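Side-chain contacts in putative methyltransferase (PDB 7DMB), which probably transfers methyl groups from S-adenosyl-L-methionine, acting in trans on a polyketide synthase pathway that leads to calbistrins: residues A[64-69]-A[99-104]; A[211-216]-A[230-235]; A[244-249]-A[255-260]. All blocks are in the same frame, centred on the assembly; numbering follows the deposited sequence.

Contact 1. Residues A[64-69]-A[99-104]; sequences RMWVLC and ERFKQP
F101 lays its phenyl ring into the angle between W66 and V67, and these three buried side chains make up the whole contact. Along 99-104, E99 comes first and stays at the surface. F101 follows, on the face of the chain turned toward helix 56-79. Its CG is anti to the carbonyl carbon (chi1 -53°), which sends the ring straight across the gap. V67 comes from the opposite direction, with CG1 over the face of the ring and CG2 at its rim: CG1 stands 3.7 Å from the centroid of the F101 ring, almost on the ring normal, in a CH-pi contact, while CG2 touches F101 CE1, 3.7 Å away. A beta-branched valine suits this place because its two methyls can serve one ring at once. W66 approaches at the far end of the phenyl ring, with W66 CZ3 3.8 Å from F101 CZ and near the phenyl plane. The two rings form an offset edge-to-face pair, the edge of F101 turned toward the indole face, with planes at 67° and centroids 5.8 Å apart. V67 CG2 also sits over the six-membered ring of W66, so one methyl bridges both aromatics. K102 then swings back to the surface, K102 NZ bonding E99 OE1 at 2.8 Å in a salt bridge that ties the chain leaving the helix to its preceding turn. The contact thus joins helices 56-79 and 85-101. V116 of helix 112-117 also touches F101, Y106 meets it edge-to-face, and Y319 and F322 of helix 319-324 pack against W66.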
loop_
_atom_site.group_PDB
_atom_site.type_symbol
_atom_site.label_atom_id
_atom_site.label_comp_id
_atom_site.label_asym_id
_atom_site.label_seq_id
_atom_site.Cartn_x
_atom_site.Cartn_y
_atom_site.Cartn_z
ATOM N N ARG A 64 17.018 0.258 9.025
ATOM C CA ARG A 64 18.245 0.944 9.406
ATOM C C ARG A 64 18.227 2.397 8.962
ATOM O O ARG A 64 18.615 3.296 9.724
ATOM C CB ARG A 64 19.448 0.221 8.795
ATOM C CG ARG A 64 20.780 0.908 9.048
ATOM C CD ARG A 64 21.912 0.204 8.307
ATOM N NE ARG A 64 23.201 0.841 8.545
ATOM C CZ ARG A 64 23.951 0.635 9.625
ATOM N NH1 ARG A 64 23.544 -0.192 10.581
ATOM N NH2 ARG A 64 25.115 1.260 9.749
ATOM N N MET A 65 17.747 2.646 7.741
ATOM C CA MET A 65 17.790 3.992 7.187
ATOM C C MET A 65 16.790 4.909 7.869
ATOM O O MET A 65 17.136 6.033 8.254
ATOM C CB MET A 65 17.517 3.973 5.691
ATOM C CG MET A 65 17.518 5.374 5.115
ATOM S SD MET A 65 19.208 6.009 5.007
ATOM C CE MET A 65 18.956 7.671 4.410
ATOM N N TRP A 66 15.524 4.471 7.985
ATOM C CA TRP A 66 14.549 5.374 8.585
ATOM C C TRP A 66 14.821 5.554 10.067
ATOM O O TRP A 66 14.502 6.610 10.613
ATOM C CB TRP A 66 13.102 4.924 8.307
ATOM C CG TRP A 66 12.493 3.888 9.236
ATOM C CD1 TRP A 66 12.262 2.564 8.943
ATOM C CD2 TRP A 66 11.992 4.092 10.567
ATOM N NE1 TRP A 66 11.672 1.937 10.012
ATOM C CE2 TRP A 66 11.498 2.849 11.025
ATOM C CE3 TRP A 66 11.923 5.199 11.424
ATOM C CZ2 TRP A 66 10.947 2.685 12.297
ATOM C CZ3 TRP A 66 11.372 5.026 12.701
ATOM C CH2 TRP A 66 10.895 3.782 13.118
ATOM N N VAL A 67 15.446 4.572 10.725
ATOM C CA VAL A 67 15.851 4.777 12.117
ATOM C C VAL A 67 16.938 5.851 12.206
ATOM O O VAL A 67 16.924 6.702 13.104
ATOM C CB VAL A 67 16.320 3.451 12.755
ATOM C CG1 VAL A 67 17.084 3.725 14.070
ATOM C CG2 VAL A 67 15.133 2.512 13.006
ATOM N N LEU A 68 17.902 5.818 11.286
ATOM C CA LEU A 68 18.944 6.842 11.261
ATOM C C LEU A 68 18.355 8.234 11.037
ATOM O O LEU A 68 18.681 9.182 11.767
ATOM C CB LEU A 68 19.973 6.509 10.181
ATOM C CG LEU A 68 21.006 5.424 10.483
ATOM C CD1 LEU A 68 21.582 4.861 9.160
ATOM C CD2 LEU A 68 22.130 5.992 11.352
ATOM N N CYS A 69 17.510 8.390 10.008
ATOM C CA CYS A 69 16.833 9.673 9.808
ATOM C C CYS A 69 16.025 10.092 11.033
ATOM O O CYS A 69 16.004 11.279 11.380
ATOM C CB CYS A 69 15.900 9.638 8.586
ATOM S SG CYS A 69 16.602 8.906 7.050
ATOM N N GLU A 99 13.030 6.694 21.795
ATOM C CA GLU A 99 13.325 6.028 23.057
ATOM C C GLU A 99 13.453 4.523 22.865
ATOM O O GLU A 99 14.266 3.889 23.541
ATOM C CB GLU A 99 12.252 6.366 24.102
ATOM C CG GLU A 99 12.244 7.838 24.490
ATOM C CD GLU A 99 13.600 8.303 25.041
ATOM O OE1 GLU A 99 14.155 7.602 25.909
ATOM O OE2 GLU A 99 14.111 9.362 24.609
ATOM N N ARG A 100 12.711 3.945 21.910
ATOM C CA ARG A 100 12.797 2.506 21.665
ATOM C C ARG A 100 14.128 2.094 21.030
ATOM O O ARG A 100 14.580 0.958 21.237
ATOM C CB ARG A 100 11.640 2.043 20.771
ATOM C CG ARG A 100 10.262 1.981 21.425
ATOM C CD ARG A 100 9.236 1.412 20.427
ATOM N NE ARG A 100 9.452 -0.011 20.129
ATOM C CZ ARG A 100 8.949 -0.655 19.072
ATOM N NH1 ARG A 100 8.185 -0.019 18.188
ATOM N NH2 ARG A 100 9.195 -1.948 18.903
ATOM N N PHE A 101 14.756 2.977 20.243
ATOM C CA PHE A 101 16.050 2.656 19.634
ATOM C C PHE A 101 17.136 2.452 20.687
ATOM O O PHE A 101 18.082 1.690 20.465
ATOM C CB PHE A 101 16.524 3.774 18.699
ATOM C CG PHE A 101 15.536 4.193 17.654
ATOM C CD1 PHE A 101 14.575 3.327 17.181
ATOM C CD2 PHE A 101 15.602 5.469 17.127
ATOM C CE1 PHE A 101 13.668 3.732 16.210
ATOM C CE2 PHE A 101 14.722 5.879 16.160
ATOM C CZ PHE A 101 13.746 5.006 15.692
ATOM N N LYS A 102 17.050 3.155 21.807
ATOM C CA LYS A 102 18.047 3.089 22.874
ATOM C C LYS A 102 17.867 1.886 23.795
ATOM O O LYS A 102 18.646 1.723 24.742
ATOM C CB LYS A 102 17.998 4.380 23.678
ATOM C CG LYS A 102 18.107 5.592 22.778
ATOM C CD LYS A 102 18.154 6.893 23.554
ATOM C CE LYS A 102 16.788 7.249 24.067
ATOM N NZ LYS A 102 16.881 8.016 25.334
ATOM N N GLN A 103 16.859 1.051 23.543
ATOM C CA GLN A 103 16.603 -0.229 24.172
ATOM C C GLN A 103 17.028 -1.367 23.243
ATOM O O GLN A 103 17.017 -1.210 22.016
ATOM C CB GLN A 103 15.113 -0.378 24.521
ATOM C CG GLN A 103 14.652 0.515 25.663
ATOM C CD GLN A 103 15.412 0.245 26.962
ATOM O OE1 GLN A 103 15.536 -0.903 27.399
ATOM N NE2 GLN A 103 15.930 1.308 27.579
ATOM N N PRO A 104 17.419 -2.516 23.792
ATOM C CA PRO A 104 17.837 -3.642 22.945
ATOM C C PRO A 104 16.689 -4.220 22.129
ATOM O O PRO A 104 15.511 -3.986 22.397
ATOM C CB PRO A 104 18.358 -4.670 23.956
ATOM C CG PRO A 104 17.732 -4.263 25.266
ATOM C CD PRO A 104 17.701 -2.772 25.212
#

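Contact 2. Residues A[211-216]-A[230-235]; sequences GTTARV and SSYVFT. With SAH (S-adenosyl-L-homocysteine), chain C.
T213 and Y232, which touch across this contact, both hydrogen-bond through their hydroxyls to one oxygen, OE1 of E204 on strand 200-205. Two bonds on one carboxylate oxygen give each buried hydroxyl a partner and would probably favour a charged E204. Around that polar point the packing is close. T213 CG2 lies 3.5 Å from Y232 OH and 3.7 Å from F234 CD1, so this one methyl is shared by both aromatic residues. It gets there because it stands roughly anti to the backbone N, which leaves OG1 beside that N and facing F234 (chi1 -35°); T213 OG1 comes to 3.5 Å from F234 CE1. Threonine fits well here, with a methyl for the rings and a hydroxyl for the glutamate. One turn on, V216 sends CG1 against the edge of the tyrosine, in the ring plane and 3.6 Å from Y232 CE1, the two side chains crossing nearly at a right angle. The axes of 211-216 and 231-235 run antiparallel (167°), 10.9 Å apart at closest. This is the crossover of the beta-alpha-beta unit 200-205, 211-220, 229-236, which opens the Rossmann-like fold of the methyltransferases; E204 and the glycines after it resemble the acidic, glycine-rich first motif of that family. Near the start of the helix, G211 N donates to OXT of S-adenosyl-L-homocysteine at 3.1 Å with a bent angle of 138°. Lacking a side chain, G211 probably lets the ligand's carboxylate come up to the backbone, where the positive helix end would favour it.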
loop_
_atom_site.group_PDB
_atom_site.type_symbol
_atom_site.label_atom_id
_atom_site.label_comp_id
_atom_site.label_asym_id
_atom_site.label_seq_id
_atom_site.Cartn_x
_atom_site.Cartn_y
_atom_site.Cartn_z
ATOM N N GLY A 211 1.086 1.526 -9.488
ATOM C CA GLY A 211 2.013 0.459 -9.133
ATOM C C GLY A 211 1.377 -0.914 -9.198
ATOM O O GLY A 211 1.972 -1.867 -9.702
ATOM N N THR A 212 0.150 -1.031 -8.692
ATOM C CA THR A 212 -0.552 -2.303 -8.778
ATOM C C THR A 212 -1.212 -2.495 -10.145
ATOM O O THR A 212 -1.250 -3.619 -10.661
ATOM C CB THR A 212 -1.571 -2.398 -7.643
ATOM O OG1 THR A 212 -0.878 -2.323 -6.393
ATOM C CG2 THR A 212 -2.332 -3.712 -7.722
ATOM N N THR A 213 -1.712 -1.416 -10.752
ATOM C CA THR A 213 -2.248 -1.505 -12.108
ATOM C C THR A 213 -1.273 -2.197 -13.055
ATOM O O THR A 213 -1.677 -3.012 -13.897
ATOM C CB THR A 213 -2.562 -0.106 -12.633
ATOM O OG1 THR A 213 -3.019 0.717 -11.553
ATOM C CG2 THR A 213 -3.636 -0.157 -13.743
ATOM N N ALA A 214 0.019 -1.872 -12.930
ATOM C CA ALA A 214 1.041 -2.413 -13.825
ATOM C C ALA A 214 1.182 -3.921 -13.683
ATOM O O ALA A 214 1.295 -4.629 -14.692
ATOM C CB ALA A 214 2.384 -1.740 -13.555
ATOM N N ARG A 215 1.221 -4.428 -12.441
ATOM C CA ARG A 215 1.276 -5.875 -12.259
ATOM C C ARG A 215 0.016 -6.554 -12.800
ATOM O O ARG A 215 0.096 -7.627 -13.409
ATOM C CB ARG A 215 1.464 -6.245 -10.790
ATOM C CG ARG A 215 2.320 -5.353 -9.874
ATOM C CD ARG A 215 3.609 -4.832 -10.464
ATOM N NE ARG A 215 4.307 -5.818 -11.269
ATOM C CZ ARG A 215 5.174 -5.499 -12.223
ATOM N NH1 ARG A 215 5.434 -4.205 -12.462
ATOM N NH2 ARG A 215 5.755 -6.470 -12.932
ATOM N N VAL A 216 -1.153 -5.944 -12.579
ATOM C CA VAL A 216 -2.425 -6.576 -12.923
ATOM C C VAL A 216 -2.552 -6.718 -14.437
ATOM O O VAL A 216 -3.021 -7.746 -14.934
ATOM C CB VAL A 216 -3.592 -5.772 -12.304
ATOM C CG1 VAL A 216 -4.954 -6.139 -12.945
ATOM C CG2 VAL A 216 -3.647 -5.987 -10.767
ATOM N N SER A 230 -12.452 -7.347 -20.761
ATOM C CA SER A 230 -13.198 -6.508 -21.687
ATOM C C SER A 230 -12.986 -5.030 -21.410
ATOM O O SER A 230 -13.033 -4.214 -22.338
ATOM C CB SER A 230 -14.702 -6.849 -21.626
ATOM O OG SER A 230 -15.240 -6.646 -20.322
ATOM N N SER A 231 -12.705 -4.678 -20.160
ATOM C CA SER A 231 -12.761 -3.293 -19.730
ATOM C C SER A 231 -11.968 -3.177 -18.432
ATOM O O SER A 231 -12.216 -3.935 -17.487
ATOM C CB SER A 231 -14.228 -2.876 -19.531
ATOM O OG SER A 231 -14.367 -1.541 -19.110
ATOM N N TYR A 232 -11.020 -2.245 -18.390
ATOM C CA TYR A 232 -10.325 -1.891 -17.152
ATOM C C TYR A 232 -10.676 -0.450 -16.807
ATOM O O TYR A 232 -10.293 0.472 -17.533
ATOM C CB TYR A 232 -8.808 -2.068 -17.292
ATOM C CG TYR A 232 -8.059 -2.108 -15.972
ATOM C CD1 TYR A 232 -7.488 -3.289 -15.517
ATOM C CD2 TYR A 232 -7.931 -0.965 -15.178
ATOM C CE1 TYR A 232 -6.816 -3.345 -14.315
ATOM C CE2 TYR A 232 -7.259 -1.016 -13.955
ATOM C CZ TYR A 232 -6.695 -2.207 -13.534
ATOM O OH TYR A 232 -6.017 -2.287 -12.333
ATOM N N VAL A 233 -11.396 -0.250 -15.706
ATOM C CA VAL A 233 -11.718 1.088 -15.214
ATOM C C VAL A 233 -10.673 1.461 -14.162
ATOM O O VAL A 233 -10.667 0.936 -13.049
ATOM C CB VAL A 233 -13.145 1.171 -14.667
ATOM C CG1 VAL A 233 -13.454 2.594 -14.272
ATOM C CG2 VAL A 233 -14.165 0.653 -15.720
ATOM N N PHE A 234 -9.758 2.346 -14.548
ATOM C CA PHE A 234 -8.742 2.923 -13.671
ATOM C C PHE A 234 -9.358 4.109 -12.940
ATOM O O PHE A 234 -9.761 5.087 -13.581
ATOM C CB PHE A 234 -7.546 3.349 -14.528
ATOM C CG PHE A 234 -6.352 3.910 -13.763
ATOM C CD1 PHE A 234 -5.171 3.192 -13.691
ATOM C CD2 PHE A 234 -6.386 5.179 -13.194
ATOM C CE1 PHE A 234 -4.056 3.705 -13.023
ATOM C CE2 PHE A 234 -5.283 5.700 -12.532
ATOM C CZ PHE A 234 -4.117 4.961 -12.439
ATOM N N THR A 235 -9.478 4.025 -11.614
ATOM C CA THR A 235 -10.049 5.135 -10.861
ATOM C C THR A 235 -9.133 5.551 -9.723
ATOM O O THR A 235 -8.282 4.790 -9.246
ATOM C CB THR A 235 -11.463 4.839 -10.293
ATOM O OG1 THR A 235 -11.398 3.887 -9.218
ATOM C CG2 THR A 235 -12.385 4.325 -11.394
HETATM N N SAH C . -2.533 2.462 -5.506
HETATM C CA SAH C . -1.515 3.496 -5.173
HETATM C CB SAH C . -0.826 3.208 -3.834
HETATM C CG SAH C . -1.638 3.666 -2.641
HETATM S SD SAH C . -1.747 5.473 -2.461
HETATM C C SAH C . -0.471 3.556 -6.291
HETATM O O SAH C . -0.093 4.695 -6.636
HETATM O OXT SAH C . -0.101 2.467 -6.790
HETATM C "C5'" SAH C . -3.517 5.680 -2.135
HETATM C "C4'" SAH C . -4.268 6.164 -3.357
HETATM O "O4'" SAH C . -5.689 6.125 -3.079
HETATM C "C3'" SAH C . -3.941 7.606 -3.755
HETATM O "O3'" SAH C . -3.702 7.664 -5.155
HETATM C "C2'" SAH C . -5.188 8.382 -3.316
HETATM O "O2'" SAH C . -5.479 9.525 -4.091
HETATM C "C1'" SAH C . -6.284 7.337 -3.474
HETATM N N9 SAH C . -7.430 7.580 -2.605
HETATM C C8 SAH C . -7.379 8.133 -1.350
HETATM N N7 SAH C . -8.549 8.234 -0.774
HETATM C C5 SAH C . -9.436 7.728 -1.712
HETATM C C6 SAH C . -10.835 7.567 -1.697
HETATM N N6 SAH C . -11.605 7.922 -0.673
HETATM N N1 SAH C . -11.413 7.025 -2.797
HETATM C C2 SAH C . -10.629 6.674 -3.825
HETATM N N3 SAH C . -9.308 6.775 -3.947
HETATM C C4 SAH C . -8.758 7.318 -2.847
#

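Contact 3. Residues A[244-249]-A[255-260]; sequences SAKRRF and VEYRAL. With SAH (S-adenosyl-L-homocysteine), chain C.
A lysine chain laid over a tyrosine ring dominates this partly buried contact between helix 242-248 and strand 255-259, the outermost strand at one end of the main sheet, within the beta-alpha-beta unit 229-236, 242-248, 255-259. K246 CG stands 3.5 Å from the centroid of the Y257 ring and only 6° off the ring normal, a CH-pi contact over the centre of one face. The chain beyond is extended and slides along the ring in the opposite sense to the tyrosine, which brings K246 CE to 3.8 Å from Y257 CD2. Having its CG anti to the carbonyl carbon (chi1 -79°) starts the lysine out across the ring. The ring of F234, on the neighbouring strand, also meets Y257, with planes at about 35°. A245 CB touches the ring at Y257 CE1 (4.0 Å), and F249 CB reaches the hydroxyl, 3.6 Å from Y257 OH. The small alanine lets the helix come close to the ring, and the tyrosine oxygen lies at the edge of the F249 ring, near its plane. Two waters complete the polar side. One accepts from K246 NZ at 3.2 Å and donates to Y257 O at 2.9 Å, joining the tip of the lysine to the strand backbone. The other meets Y257 OH at 2.9 Å, in the plane of the tyrosine ring; it lies unusually close to F249 O, so that second bond is doubtful in detail. Further along, L260 O approaches C2 of the S-adenosyl-L-homocysteine adenine to 3.1 Å. Amphipathic residues therefore suit this border: carbon atoms seal the helix to the strand, while the ammonium and hydroxyl groups reach the water, so the polar links across it are solvent-mediated.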
loop_
_atom_site.group_PDB
_atom_site.type_symbol
_atom_site.label_atom_id
_atom_site.label_comp_id
_atom_site.label_asym_id
_atom_site.label_seq_id
_atom_site.Cartn_x
_atom_site.Cartn_y
_atom_site.Cartn_z
ATOM N N SER A 244 -0.465 10.905 -16.336
ATOM C CA SER A 244 0.715 10.054 -16.294
ATOM C C SER A 244 0.347 8.580 -16.423
ATOM O O SER A 244 1.091 7.793 -17.023
ATOM C CB SER A 244 1.494 10.313 -14.998
ATOM O OG SER A 244 2.243 9.164 -14.638
ATOM N N ALA A 245 -0.816 8.195 -15.901
ATOM C CA ALA A 245 -1.209 6.801 -16.006
ATOM C C ALA A 245 -1.638 6.463 -17.429
ATOM O O ALA A 245 -1.424 5.335 -17.894
ATOM C CB ALA A 245 -2.313 6.486 -14.998
ATOM N N LYS A 246 -2.200 7.432 -18.151
ATOM C CA LYS A 246 -2.487 7.198 -19.564
ATOM C C LYS A 246 -1.202 7.003 -20.364
ATOM O O LYS A 246 -1.196 6.243 -21.340
ATOM C CB LYS A 246 -3.313 8.351 -20.138
ATOM C CG LYS A 246 -4.811 8.297 -19.810
ATOM C CD LYS A 246 -5.474 9.633 -20.122
ATOM C CE LYS A 246 -6.981 9.503 -20.165
ATOM N NZ LYS A 246 -7.656 10.799 -19.928
ATOM N N ARG A 247 -0.110 7.678 -19.968
ATOM C CA ARG A 247 1.202 7.403 -20.549
ATOM C C ARG A 247 1.694 6.018 -20.144
ATOM O O ARG A 247 2.060 5.200 -21.000
ATOM C CB ARG A 247 2.231 8.459 -20.110
ATOM C CG ARG A 247 2.118 9.838 -20.737
ATOM C CD ARG A 247 2.979 10.857 -19.939
ATOM N NE ARG A 247 2.212 11.935 -19.280
ATOM C CZ ARG A 247 2.490 12.423 -18.069
ATOM N NH1 ARG A 247 3.508 11.931 -17.364
ATOM N NH2 ARG A 247 1.757 13.408 -17.545
ATOM N N ARG A 248 1.729 5.749 -18.828
ATOM C CA ARG A 248 2.254 4.479 -18.326
ATOM C C ARG A 248 1.544 3.278 -18.949
ATOM O O ARG A 248 2.179 2.255 -19.231
ATOM C CB ARG A 248 2.142 4.428 -16.803
ATOM C CG ARG A 248 2.516 3.080 -16.208
ATOM C CD ARG A 248 2.659 3.171 -14.711
ATOM N NE ARG A 248 3.485 2.101 -14.164
ATOM C CZ ARG A 248 3.831 2.023 -12.886
ATOM N NH1 ARG A 248 3.404 2.941 -12.035
ATOM N NH2 ARG A 248 4.597 1.031 -12.463
ATOM N N PHE A 249 0.232 3.385 -19.188
ATOM C CA PHE A 249 -0.556 2.272 -19.713
ATOM C C PHE A 249 -1.074 2.545 -21.116
ATOM O O PHE A 249 -2.136 2.049 -21.506
ATOM C CB PHE A 249 -1.692 1.940 -18.758
ATOM C CG PHE A 249 -1.210 1.716 -17.354
ATOM C CD1 PHE A 249 -0.305 0.700 -17.086
ATOM C CD2 PHE A 249 -1.593 2.566 -16.323
ATOM C CE1 PHE A 249 0.174 0.491 -15.811
ATOM C CE2 PHE A 249 -1.116 2.368 -15.036
ATOM C CZ PHE A 249 -0.234 1.325 -14.778
ATOM N N VAL A 255 -8.956 0.712 -21.601
ATOM C CA VAL A 255 -8.799 1.285 -20.269
ATOM C C VAL A 255 -9.560 2.607 -20.220
ATOM O O VAL A 255 -9.468 3.416 -21.150
ATOM C CB VAL A 255 -7.311 1.474 -19.917
ATOM C CG1 VAL A 255 -7.130 1.839 -18.445
ATOM C CG2 VAL A 255 -6.524 0.205 -20.256
ATOM N N GLU A 256 -10.336 2.817 -19.155
ATOM C CA GLU A 256 -10.947 4.112 -18.887
ATOM C C GLU A 256 -10.351 4.716 -17.622
ATOM O O GLU A 256 -9.836 4.006 -16.749
ATOM C CB GLU A 256 -12.470 4.006 -18.739
ATOM C CG GLU A 256 -13.154 3.445 -19.975
ATOM C CD GLU A 256 -14.644 3.252 -19.772
ATOM O OE1 GLU A 256 -15.324 4.228 -19.374
ATOM O OE2 GLU A 256 -15.127 2.117 -19.998
ATOM N N TYR A 257 -10.444 6.039 -17.525
ATOM C CA TYR A 257 -9.807 6.804 -16.451
ATOM C C TYR A 257 -10.858 7.763 -15.888
ATOM O O TYR A 257 -11.181 8.777 -16.511
ATOM C CB TYR A 257 -8.574 7.536 -16.979
ATOM C CG TYR A 257 -7.519 6.610 -17.580
ATOM C CD1 TYR A 257 -6.374 6.303 -16.874
ATOM C CD2 TYR A 257 -7.675 6.043 -18.851
ATOM C CE1 TYR A 257 -5.408 5.469 -17.397
ATOM C CE2 TYR A 257 -6.716 5.196 -19.383
ATOM C CZ TYR A 257 -5.576 4.918 -18.647
ATOM O OH TYR A 257 -4.585 4.089 -19.134
ATOM N N ARG A 258 -11.401 7.434 -14.718
ATOM C CA ARG A 258 -12.574 8.103 -14.179
ATOM C C ARG A 258 -12.385 8.324 -12.682
ATOM O O ARG A 258 -11.871 7.445 -11.984
ATOM C CB ARG A 258 -13.846 7.274 -14.440
ATOM C CG ARG A 258 -14.116 6.898 -15.929
ATOM C CD ARG A 258 -15.398 6.023 -16.093
ATOM N NE ARG A 258 -16.567 6.655 -15.487
ATOM C CZ ARG A 258 -17.678 6.025 -15.123
ATOM N NH1 ARG A 258 -17.799 4.717 -15.290
ATOM N NH2 ARG A 258 -18.670 6.710 -14.570
ATOM N N ALA A 259 -12.796 9.490 -12.184
ATOM C CA ALA A 259 -12.640 9.763 -10.757
ATOM C C ALA A 259 -13.664 8.976 -9.945
ATOM O O ALA A 259 -14.771 8.688 -10.413
ATOM C CB ALA A 259 -12.785 11.257 -10.467
ATOM N N LEU A 260 -13.285 8.623 -8.713
ATOM C CA LEU A 260 -14.176 7.884 -7.823
ATOM C C LEU A 260 -13.688 7.998 -6.387
ATOM O O LEU A 260 -12.514 7.727 -6.091
ATOM C CB LEU A 260 -14.273 6.412 -8.213
ATOM C CG LEU A 260 -15.011 5.570 -7.171
ATOM C CD1 LEU A 260 -16.475 6.013 -7.100
ATOM C CD2 LEU A 260 -14.933 4.096 -7.492
HETATM N N SAH C . -2.533 2.462 -5.506
HETATM C CA SAH C . -1.515 3.496 -5.173
HETATM C CB SAH C . -0.826 3.208 -3.834
HETATM C CG SAH C . -1.638 3.666 -2.641
HETATM S SD SAH C . -1.747 5.473 -2.461
HETATM C C SAH C . -0.471 3.556 -6.291
HETATM O O SAH C . -0.093 4.695 -6.636
HETATM O OXT SAH C . -0.101 2.467 -6.790
HETATM C "C5'" SAH C . -3.517 5.680 -2.135
HETATM C "C4'" SAH C . -4.268 6.164 -3.357
HETATM O "O4'" SAH C . -5.689 6.125 -3.079
HETATM C "C3'" SAH C . -3.941 7.606 -3.755
HETATM O "O3'" SAH C . -3.702 7.664 -5.155
HETATM C "C2'" SAH C . -5.188 8.382 -3.316
HETATM O "O2'" SAH C . -5.479 9.525 -4.091
HETATM C "C1'" SAH C . -6.284 7.337 -3.474
HETATM N N9 SAH C . -7.430 7.580 -2.605
HETATM C C8 SAH C . -7.379 8.133 -1.350
HETATM N N7 SAH C . -8.549 8.234 -0.774
HETATM C C5 SAH C . -9.436 7.728 -1.712
HETATM C C6 SAH C . -10.835 7.567 -1.697
HETATM N N6 SAH C . -11.605 7.922 -0.673
HETATM N N1 SAH C . -11.413 7.025 -2.797
HETATM C C2 SAH C . -10.629 6.674 -3.825
HETATM N N3 SAH C . -9.308 6.775 -3.947
HETATM C C4 SAH C . -8.758 7.318 -2.847
HETATM O O HOH W 1 -10.360 11.027 -18.197
HETATM O O HOH W 2 -4.307 3.299 -21.943
#

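How the contacts relate
Contact 1 stands apart, about 40 Å between centres from contact 3 and 38 Å from contact 2, in a helical region on the opposite side of the chain's centre and away from the ligand. Contacts 2 and 3 are neighbours in one sheet and both reach S-adenosyl-L-homocysteine. Strands 229-236 and 255-259 are paired between them, probably with hydrogen bonds such as F234 N to E256 O at 2.8 Å, and T213 packs on F249. Contacts 1 and 2 are buried, whereas contact 3 lies partly at the surface. Chemistry follows place: helices join through aromatic and aliphatic groups in 1, a shared buried carboxylate serves 2, and waters finish 3.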